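Local coordinates for succinyl-CoA:3-ketoacid coenzyme A transferase subunit B (Helicobacter pylori, PDB 3RRL), which catalyses, as one subunit of a CoA-transferase, the transfer of coenzyme A from succinyl-CoA to a 3-oxo acid, giving a 3-oxoacyl-CoA and succinate, at residues B[41-53]-B[65-79]. Sequence-based numbering, arbitrary orientation.
Sequences QSENGLLGIGAYP and AGKETITVVPGASFF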
ATOM      1  N   GLN B  41       5.808  -7.385  17.301  1.00 29.52           N
ATOM      2  CA  GLN B  41       5.195  -7.385  15.984  1.00 29.46           C
ATOM      3  C   GLN B  41       5.286  -8.777  15.378  1.00 30.16           C
ATOM      4  O   GLN B  41       6.309  -9.442  15.503  1.00 29.45           O
ATOM      5  CB  GLN B  41       5.906  -6.377  15.080  1.00 29.73           C
ATOM      6  CG  GLN B  41       5.126  -5.978  13.833  1.00 30.98           C
ATOM      7  CD  GLN B  41       5.574  -6.713  12.591  1.00 32.06           C
ATOM      8  OE1 GLN B  41       6.244  -7.744  12.673  1.00 33.04           O
ATOM      9  NE2 GLN B  41       5.203  -6.185  11.424  1.00 29.09           N
ATOM     10  N   SER B  42       4.212  -9.220  14.736  1.00 28.68           N
ATOM     11  CA  SER B  42       4.219 -10.500  14.040  1.00 28.59           C
ATOM     12  C   SER B  42       4.092 -10.183  12.562  1.00 28.11           C
ATOM     13  O   SER B  42       3.211  -9.417  12.162  1.00 31.42           O
ATOM     14  CB  SER B  42       3.058 -11.374  14.514  1.00 30.87           C
ATOM     15  OG  SER B  42       3.238 -12.731  14.144  1.00 30.81           O
ATOM     16  N   GLU B  43       4.984 -10.747  11.754  1.00 25.87           N
ATOM     17  CA  GLU B  43       5.112 -10.334  10.354  1.00 30.55           C
ATOM     18  C   GLU B  43       3.898 -10.720   9.510  1.00 27.71           C
ATOM     19  O   GLU B  43       3.738 -10.262   8.376  1.00 23.26           O
ATOM     20  CB  GLU B  43       6.386 -10.919   9.746  1.00 37.31           C
ATOM     21  CG  GLU B  43       6.367 -12.423   9.631  1.00 50.16           C
ATOM     22  CD  GLU B  43       7.748 -13.034   9.777  1.00 60.74           C
ATOM     23  OE1 GLU B  43       8.685 -12.293  10.138  1.00 66.48           O
ATOM     24  OE2 GLU B  43       7.893 -14.252   9.535  1.00 61.97           O
ATOM     25  N   ASN B  44       3.034 -11.543  10.088  1.00 27.59           N
ATOM     26  CA  ASN B  44       1.855 -12.035   9.397  1.00 30.49           C
ATOM     27  C   ASN B  44       0.683 -11.067   9.539  1.00 31.99           C
ATOM     28  O   ASN B  44      -0.453 -11.384   9.174  1.00 35.37           O
ATOM     29  CB  ASN B  44       1.495 -13.471   9.790  1.00 29.50           C
ATOM     30  CG  ASN B  44       1.346 -13.657  11.281  1.00 28.66           C
ATOM     31  OD1 ASN B  44       2.097 -13.095  12.072  1.00 27.47           O
ATOM     32  ND2 ASN B  44       0.375 -14.470  11.674  1.00 29.00           N
ATOM     33  N   GLY B  45       0.975  -9.870  10.043  1.00 27.10           N
ATOM     34  CA  GLY B  45      -0.042  -8.834  10.116  1.00 26.60           C
ATOM     35  C   GLY B  45      -0.626  -8.460  11.460  1.00 27.18           C
ATOM     36  O   GLY B  45      -1.777  -8.045  11.549  1.00 35.30           O
ATOM     37  N   LEU B  46       0.137  -8.658  12.521  1.00 26.49           N
ATOM     38  CA  LEU B  46      -0.296  -8.181  13.820  1.00 25.62           C
ATOM     39  C   LEU B  46       0.745  -7.318  14.519  1.00 28.27           C
ATOM     40  O   LEU B  46       1.948  -7.584  14.453  1.00 30.84           O
ATOM     41  CB  LEU B  46      -0.672  -9.358  14.708  1.00 23.77           C
ATOM     42  CG  LEU B  46      -0.600  -9.096  16.209  1.00 26.81           C
ATOM     43  CD1 LEU B  46      -1.763  -8.206  16.659  1.00 28.59           C
ATOM     44  CD2 LEU B  46      -0.609 -10.442  16.936  1.00 24.70           C
ATOM     45  N   LEU B  47       0.269  -6.275  15.193  1.00 24.45           N
ATOM     46  CA  LEU B  47       1.099  -5.514  16.115  1.00 21.38           C
ATOM     47  C   LEU B  47       0.462  -5.641  17.500  1.00 27.96           C
ATOM     48  O   LEU B  47      -0.734  -5.398  17.648  1.00 34.81           O
ATOM     49  CB  LEU B  47       1.157  -4.051  15.676  1.00 25.38           C
ATOM     50  CG  LEU B  47       2.228  -3.171  16.308  1.00 29.60           C
ATOM     51  CD1 LEU B  47       3.609  -3.770  16.091  1.00 28.93           C
ATOM     52  CD2 LEU B  47       2.164  -1.760  15.730  1.00 32.63           C
ATOM     53  N   GLY B  48       1.256  -5.926  18.529  1.00 30.85           N
ATOM     54  CA  GLY B  48       0.712  -6.325  19.823  1.00 30.28           C
ATOM     55  C   GLY B  48       0.448  -7.797  20.112  1.00 32.75           C
ATOM     56  O   GLY B  48      -0.636  -8.176  20.550  1.00 35.85           O
ATOM     57  N   ILE B  49       1.447  -8.638  19.849  1.00 34.30           N
ATOM     58  CA  ILE B  49       1.415 -10.039  20.269  1.00 35.31           C
ATOM     59  C   ILE B  49       1.246 -10.187  21.791  1.00 37.24           C
ATOM     60  O   ILE B  49       1.751  -9.377  22.573  1.00 37.13           O
ATOM     61  CB  ILE B  49       2.715 -10.773  19.888  1.00 32.71           C
ATOM     62  CG1 ILE B  49       2.923 -10.789  18.379  1.00 32.39           C
ATOM     63  CG2 ILE B  49       2.724 -12.210  20.428  1.00 26.93           C
ATOM     64  CD1 ILE B  49       4.226 -11.475  17.989  1.00 31.62           C
ATOM     65  N   GLY B  50       0.623 -11.284  22.206  1.00 47.00           N
ATOM     66  CA  GLY B  50       0.250 -11.470  23.591  1.00 44.22           C
ATOM     67  C   GLY B  50       0.384 -12.938  23.930  1.00 46.92           C
ATOM     68  O   GLY B  50       0.876 -13.724  23.119  1.00 48.54           O
ATOM     69  N   ALA B  51      -0.013 -13.301  25.141  1.00 43.49           N
ATOM     70  CA  ALA B  51       0.234 -14.641  25.651  1.00 40.69           C
ATOM     71  C   ALA B  51      -0.508 -15.688  24.837  1.00 43.45           C
ATOM     72  O   ALA B  51      -1.416 -15.362  24.073  1.00 47.32           O
ATOM     73  CB  ALA B  51      -0.172 -14.724  27.109  1.00 42.18           C
ATOM     74  N   TYR B  52      -0.078 -16.939  24.958  1.00 43.46           N
ATOM     75  CA  TYR B  52      -0.870 -18.055  24.464  1.00 45.33           C
ATOM     76  C   TYR B  52      -2.213 -18.017  25.164  1.00 47.18           C
ATOM     77  O   TYR B  52      -2.297 -17.638  26.335  1.00 48.94           O
ATOM     78  CB  TYR B  52      -0.179 -19.388  24.746  1.00 44.96           C
ATOM     79  CG  TYR B  52       1.143 -19.552  24.037  1.00 48.46           C
ATOM     80  CD1 TYR B  52       1.288 -19.192  22.710  1.00 48.79           C
ATOM     81  CD2 TYR B  52       2.250 -20.063  24.702  1.00 53.36           C
ATOM     82  CE1 TYR B  52       2.495 -19.336  22.057  1.00 54.44           C
ATOM     83  CE2 TYR B  52       3.464 -20.214  24.060  1.00 55.39           C
ATOM     84  CZ  TYR B  52       3.581 -19.849  22.735  1.00 59.20           C
ATOM     85  OH  TYR B  52       4.788 -19.994  22.087  1.00 62.18           O
ATOM     86  N   PRO B  53      -3.275 -18.395  24.443  1.00 44.99           N
ATOM     87  CA  PRO B  53      -4.643 -18.415  24.971  1.00 47.04           C
ATOM     88  C   PRO B  53      -4.875 -19.504  26.017  1.00 52.95           C
ATOM     89  O   PRO B  53      -4.218 -20.548  26.002  1.00 49.75           O
ATOM     90  CB  PRO B  53      -5.484 -18.727  23.731  1.00 45.15           C
ATOM     91  CG  PRO B  53      -4.553 -19.437  22.817  1.00 44.55           C
ATOM     92  CD  PRO B  53      -3.224 -18.791  23.026  1.00 41.19           C
ATOM     93  N   ALA B  65       4.111 -15.903  13.786  1.00 31.00           N
ATOM     94  CA  ALA B  65       4.814 -16.272  12.567  1.00 30.56           C
ATOM     95  C   ALA B  65       5.102 -17.758  12.562  1.00 32.50           C
ATOM     96  O   ALA B  65       5.271 -18.358  11.498  1.00 33.11           O
ATOM     97  CB  ALA B  65       6.101 -15.486  12.439  1.00 29.18           C
ATOM     98  N   GLY B  66       5.160 -18.346  13.757  1.00 33.56           N
ATOM     99  CA  GLY B  66       5.491 -19.750  13.912  1.00 32.56           C
ATOM    100  C   GLY B  66       4.278 -20.659  13.821  1.00 37.99           C
ATOM    101  O   GLY B  66       4.357 -21.833  14.168  1.00 40.37           O
ATOM    102  N   LYS B  67       3.158 -20.114  13.352  1.00 36.70           N
ATOM    103  CA  LYS B  67       1.912 -20.875  13.200  1.00 40.18           C
ATOM    104  C   LYS B  67       1.368 -21.379  14.539  1.00 41.82           C
ATOM    105  O   LYS B  67       0.645 -22.377  14.589  1.00 42.48           O
ATOM    106  CB  LYS B  67       2.084 -22.049  12.225  1.00 38.70           C
ATOM    107  CG  LYS B  67       2.940 -21.742  11.002  1.00 44.01           C
ATOM    108  CD  LYS B  67       2.409 -20.548  10.221  1.00 46.94           C
ATOM    109  CE  LYS B  67       3.224 -20.290   8.952  1.00 48.38           C
ATOM    110  NZ  LYS B  67       4.581 -19.716   9.219  1.00 47.70           N
ATOM    111  N   GLU B  68       1.710 -20.681  15.617  1.00 39.26           N
ATOM    112  CA  GLU B  68       1.196 -21.010  16.943  1.00 37.19           C
ATOM    113  C   GLU B  68      -0.009 -20.141  17.284  1.00 38.89           C
ATOM    114  O   GLU B  68      -0.062 -18.965  16.914  1.00 37.18           O
ATOM    115  CB  GLU B  68       2.278 -20.800  17.996  1.00 40.36           C
ATOM    116  CG  GLU B  68       3.566 -21.552  17.711  1.00 48.10           C
ATOM    117  CD  GLU B  68       4.618 -21.334  18.788  1.00 55.37           C
ATOM    118  OE1 GLU B  68       4.638 -20.235  19.388  1.00 54.32           O
ATOM    119  OE2 GLU B  68       5.422 -22.264  19.036  1.00 58.63           O
ATOM    120  N   THR B  69      -0.976 -20.715  17.994  1.00 35.93           N
ATOM    121  CA  THR B  69      -2.143 -19.948  18.410  1.00 36.15           C
ATOM    122  C   THR B  69      -1.783 -19.009  19.550  1.00 35.71           C
ATOM    123  O   THR B  69      -1.139 -19.419  20.528  1.00 37.79           O
ATOM    124  CB  THR B  69      -3.298 -20.864  18.852  1.00 38.46           C
ATOM    125  OG1 THR B  69      -2.849 -21.729  19.903  1.00 42.62           O
ATOM    126  CG2 THR B  69      -3.787 -21.692  17.675  1.00 37.90           C
ATOM    127  N   ILE B  70      -2.208 -17.753  19.431  1.00 30.41           N
ATOM    128  CA  ILE B  70      -1.850 -16.723  20.409  1.00 35.99           C
ATOM    129  C   ILE B  70      -3.038 -15.846  20.772  1.00 37.66           C
ATOM    130  O   ILE B  70      -4.157 -16.088  20.329  1.00 38.68           O
ATOM    131  CB  ILE B  70      -0.739 -15.799  19.874  1.00 34.05           C
ATOM    132  CG1 ILE B  70      -1.172 -15.168  18.550  1.00 32.09           C
ATOM    133  CG2 ILE B  70       0.554 -16.573  19.690  1.00 36.20           C
ATOM    134  CD1 ILE B  70      -0.224 -14.073  18.050  1.00 34.22           C
ATOM    135  N   THR B  71      -2.782 -14.822  21.579  1.00 40.51           N
ATOM    136  CA  THR B  71      -3.763 -13.765  21.806  1.00 40.90           C
ATOM    137  C   THR B  71      -3.131 -12.422  21.468  1.00 39.09           C
ATOM    138  O   THR B  71      -1.981 -12.364  21.027  1.00 36.43           O
ATOM    139  CB  THR B  71      -4.254 -13.732  23.258  1.00 42.42           C
ATOM    140  OG1 THR B  71      -3.163 -13.379  24.121  1.00 41.46           O
ATOM    141  CG2 THR B  71      -4.827 -15.096  23.669  1.00 42.02           C
ATOM    142  N   VAL B  72      -3.886 -11.347  21.666  1.00 37.06           N
ATOM    143  CA  VAL B  72      -3.380 -10.004  21.431  1.00 35.58           C
ATOM    144  C   VAL B  72      -3.487  -9.192  22.711  1.00 37.53           C
ATOM    145  O   VAL B  72      -4.342  -9.468  23.553  1.00 40.50           O
ATOM    146  CB  VAL B  72      -4.168  -9.286  20.308  1.00 34.30           C
ATOM    147  CG1 VAL B  72      -4.036 -10.039  19.004  1.00 35.95           C
ATOM    148  CG2 VAL B  72      -5.631  -9.150  20.679  1.00 36.68           C
ATOM    149  N   VAL B  73      -2.614  -8.201  22.863  1.00 33.99           N
ATOM    150  CA  VAL B  73      -2.719  -7.245  23.964  1.00 35.69           C
ATOM    151  C   VAL B  73      -3.713  -6.131  23.630  1.00 39.98           C
ATOM    152  O   VAL B  73      -4.129  -5.982  22.485  1.00 39.68           O
ATOM    153  CB  VAL B  73      -1.342  -6.622  24.334  1.00 38.82           C
ATOM    154  CG1 VAL B  73      -0.420  -7.680  24.933  1.00 38.67           C
ATOM    155  CG2 VAL B  73      -0.691  -5.965  23.119  1.00 33.73           C
ATOM    156  N   PRO B  74      -4.124  -5.359  24.644  1.00 44.31           N
ATOM    157  CA  PRO B  74      -4.947  -4.177  24.376  1.00 41.09           C
ATOM    158  C   PRO B  74      -4.184  -3.196  23.493  1.00 39.45           C
ATOM    159  O   PRO B  74      -2.993  -2.968  23.723  1.00 34.06           O
ATOM    160  CB  PRO B  74      -5.148  -3.578  25.767  1.00 41.84           C
ATOM    161  CG  PRO B  74      -4.999  -4.735  26.699  1.00 42.30           C
ATOM    162  CD  PRO B  74      -3.941  -5.592  26.088  1.00 43.57           C
ATOM    163  N   GLY B  75      -4.854  -2.629  22.493  1.00 38.24           N
ATOM    164  CA  GLY B  75      -4.202  -1.686  21.595  1.00 33.15           C
ATOM    165  C   GLY B  75      -3.463  -2.384  20.468  1.00 29.83           C
ATOM    166  O   GLY B  75      -2.684  -1.768  19.740  1.00 24.86           O
ATOM    167  N   ALA B  76      -3.706  -3.684  20.321  1.00 32.85           N
ATOM    168  CA  ALA B  76      -3.177  -4.419  19.187  1.00 31.38           C
ATOM    169  C   ALA B  76      -3.852  -3.916  17.912  1.00 28.79           C
ATOM    170  O   ALA B  76      -4.908  -3.288  17.970  1.00 29.92           O
ATOM    171  CB  ALA B  76      -3.416  -5.910  19.361  1.00 28.01           C
ATOM    172  N   SER B  77      -3.223  -4.171  16.767  1.00 24.45           N
ATOM    173  CA  SER B  77      -3.829  -3.889  15.473  1.00 25.25           C
ATOM    174  C   SER B  77      -3.497  -5.006  14.491  1.00 28.53           C
ATOM    175  O   SER B  77      -2.458  -5.644  14.602  1.00 28.38           O
ATOM    176  CB  SER B  77      -3.358  -2.538  14.927  1.00 22.21           C
ATOM    177  OG  SER B  77      -1.955  -2.422  15.024  1.00 23.99           O
ATOM    178  N   PHE B  78      -4.400  -5.251  13.548  1.00 31.61           N
ATOM    179  CA  PHE B  78      -4.157  -6.219  12.491  1.00 27.24           C
ATOM    180  C   PHE B  78      -4.016  -5.465  11.185  1.00 24.89           C
ATOM    181  O   PHE B  78      -4.586  -4.383  11.015  1.00 24.53           O
ATOM    182  CB  PHE B  78      -5.300  -7.238  12.380  1.00 25.38           C
ATOM    183  CG  PHE B  78      -5.451  -8.134  13.588  1.00 24.91           C
ATOM    184  CD1 PHE B  78      -4.473  -9.049  13.914  1.00 27.10           C
ATOM    185  CD2 PHE B  78      -6.590  -8.080  14.374  1.00 26.90           C
ATOM    186  CE1 PHE B  78      -4.615  -9.874  15.022  1.00 29.41           C
ATOM    187  CE2 PHE B  78      -6.734  -8.905  15.480  1.00 24.75           C
ATOM    188  CZ  PHE B  78      -5.742  -9.795  15.806  1.00 24.34           C
ATOM    189  N   PHE B  79      -3.241  -6.028  10.264  1.00 23.70           N
ATOM    190  CA  PHE B  79      -3.079  -5.428   8.951  1.00 25.85           C
ATOM    191  C   PHE B  79      -2.597  -6.488   7.982  1.00 26.65           C
ATOM    192  O   PHE B  79      -2.295  -7.615   8.390  1.00 26.27           O
ATOM    193  CB  PHE B  79      -2.076  -4.274   9.028  1.00 22.06           C
ATOM    194  CG  PHE B  79      -0.974  -4.510  10.013  1.00 20.92           C
ATOM    195  CD1 PHE B  79       0.148  -5.243   9.655  1.00 26.88           C
ATOM    196  CD2 PHE B  79      -1.062  -4.012  11.303  1.00 21.75           C
ATOM    197  CE1 PHE B  79       1.177  -5.471  10.569  1.00 26.10           C
ATOM    198  CE2 PHE B  79      -0.037  -4.230  12.226  1.00 25.37           C
ATOM    199  CZ  PHE B  79       1.084  -4.958  11.857  1.00 25.08           C
TER
HETATM  200  O   HOH W   1      -2.942 -10.374   8.718  1.00 26.25           O
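L47 and S77 form an antiparallel hydrogen-bonded pair, exchanging two backbone hydrogen bonds: L47 N reaches S77 O at 2.9 Å almost straight (172°), and S77 N returns to L47 O. The bonding continues from F79 N to G45 O at one end and, at the corners, where V73 to A76 form a type II turn, from V73 N to G48 O. G45 and G48 lie at positive phi, and without side chains their backbones come close to F79 and A76.

This half of the contact is tight. The F79 ring lies with one face over the G45 backbone, G45 C 3.6 Å above its plane, while L47 CB meets the ring edge. On the sheet face bearing L46 and F78, L46 turns CG anti to its backbone N (chi1 156°) and splits its branches: CD1 touches F78 CE1 and V72 CG1, and CD2 meets I70 CD1 tip to tip at 3.8 Å.

Toward 50-53 the contact loosens, and A51, like V73, is exposed to solvent. There A51 O takes a hydrogen bond from T71 OG1 (2.6 Å) and a weak one from T71 N. Y52 OH donates to E68 OE1 at 2.7 Å from above the carboxylate plane, ring and carboxylate 72° apart, and P53 packs on T69 O and T71 CG2; Y52, P53 and T69 abut another protein chain.

E43, the predicted active-site residue, follows strand 39-42, where G45 and L46 form a G1 bulge opposite S42. Backbone bonding and apolar packing thus join strand 76-78, outermost within this chain, to strand 46-49 beside the turn carrying E43, whereas the outer loops depend largely on two hydroxyl hydrogen bonds, to A51 O and E68 OE1.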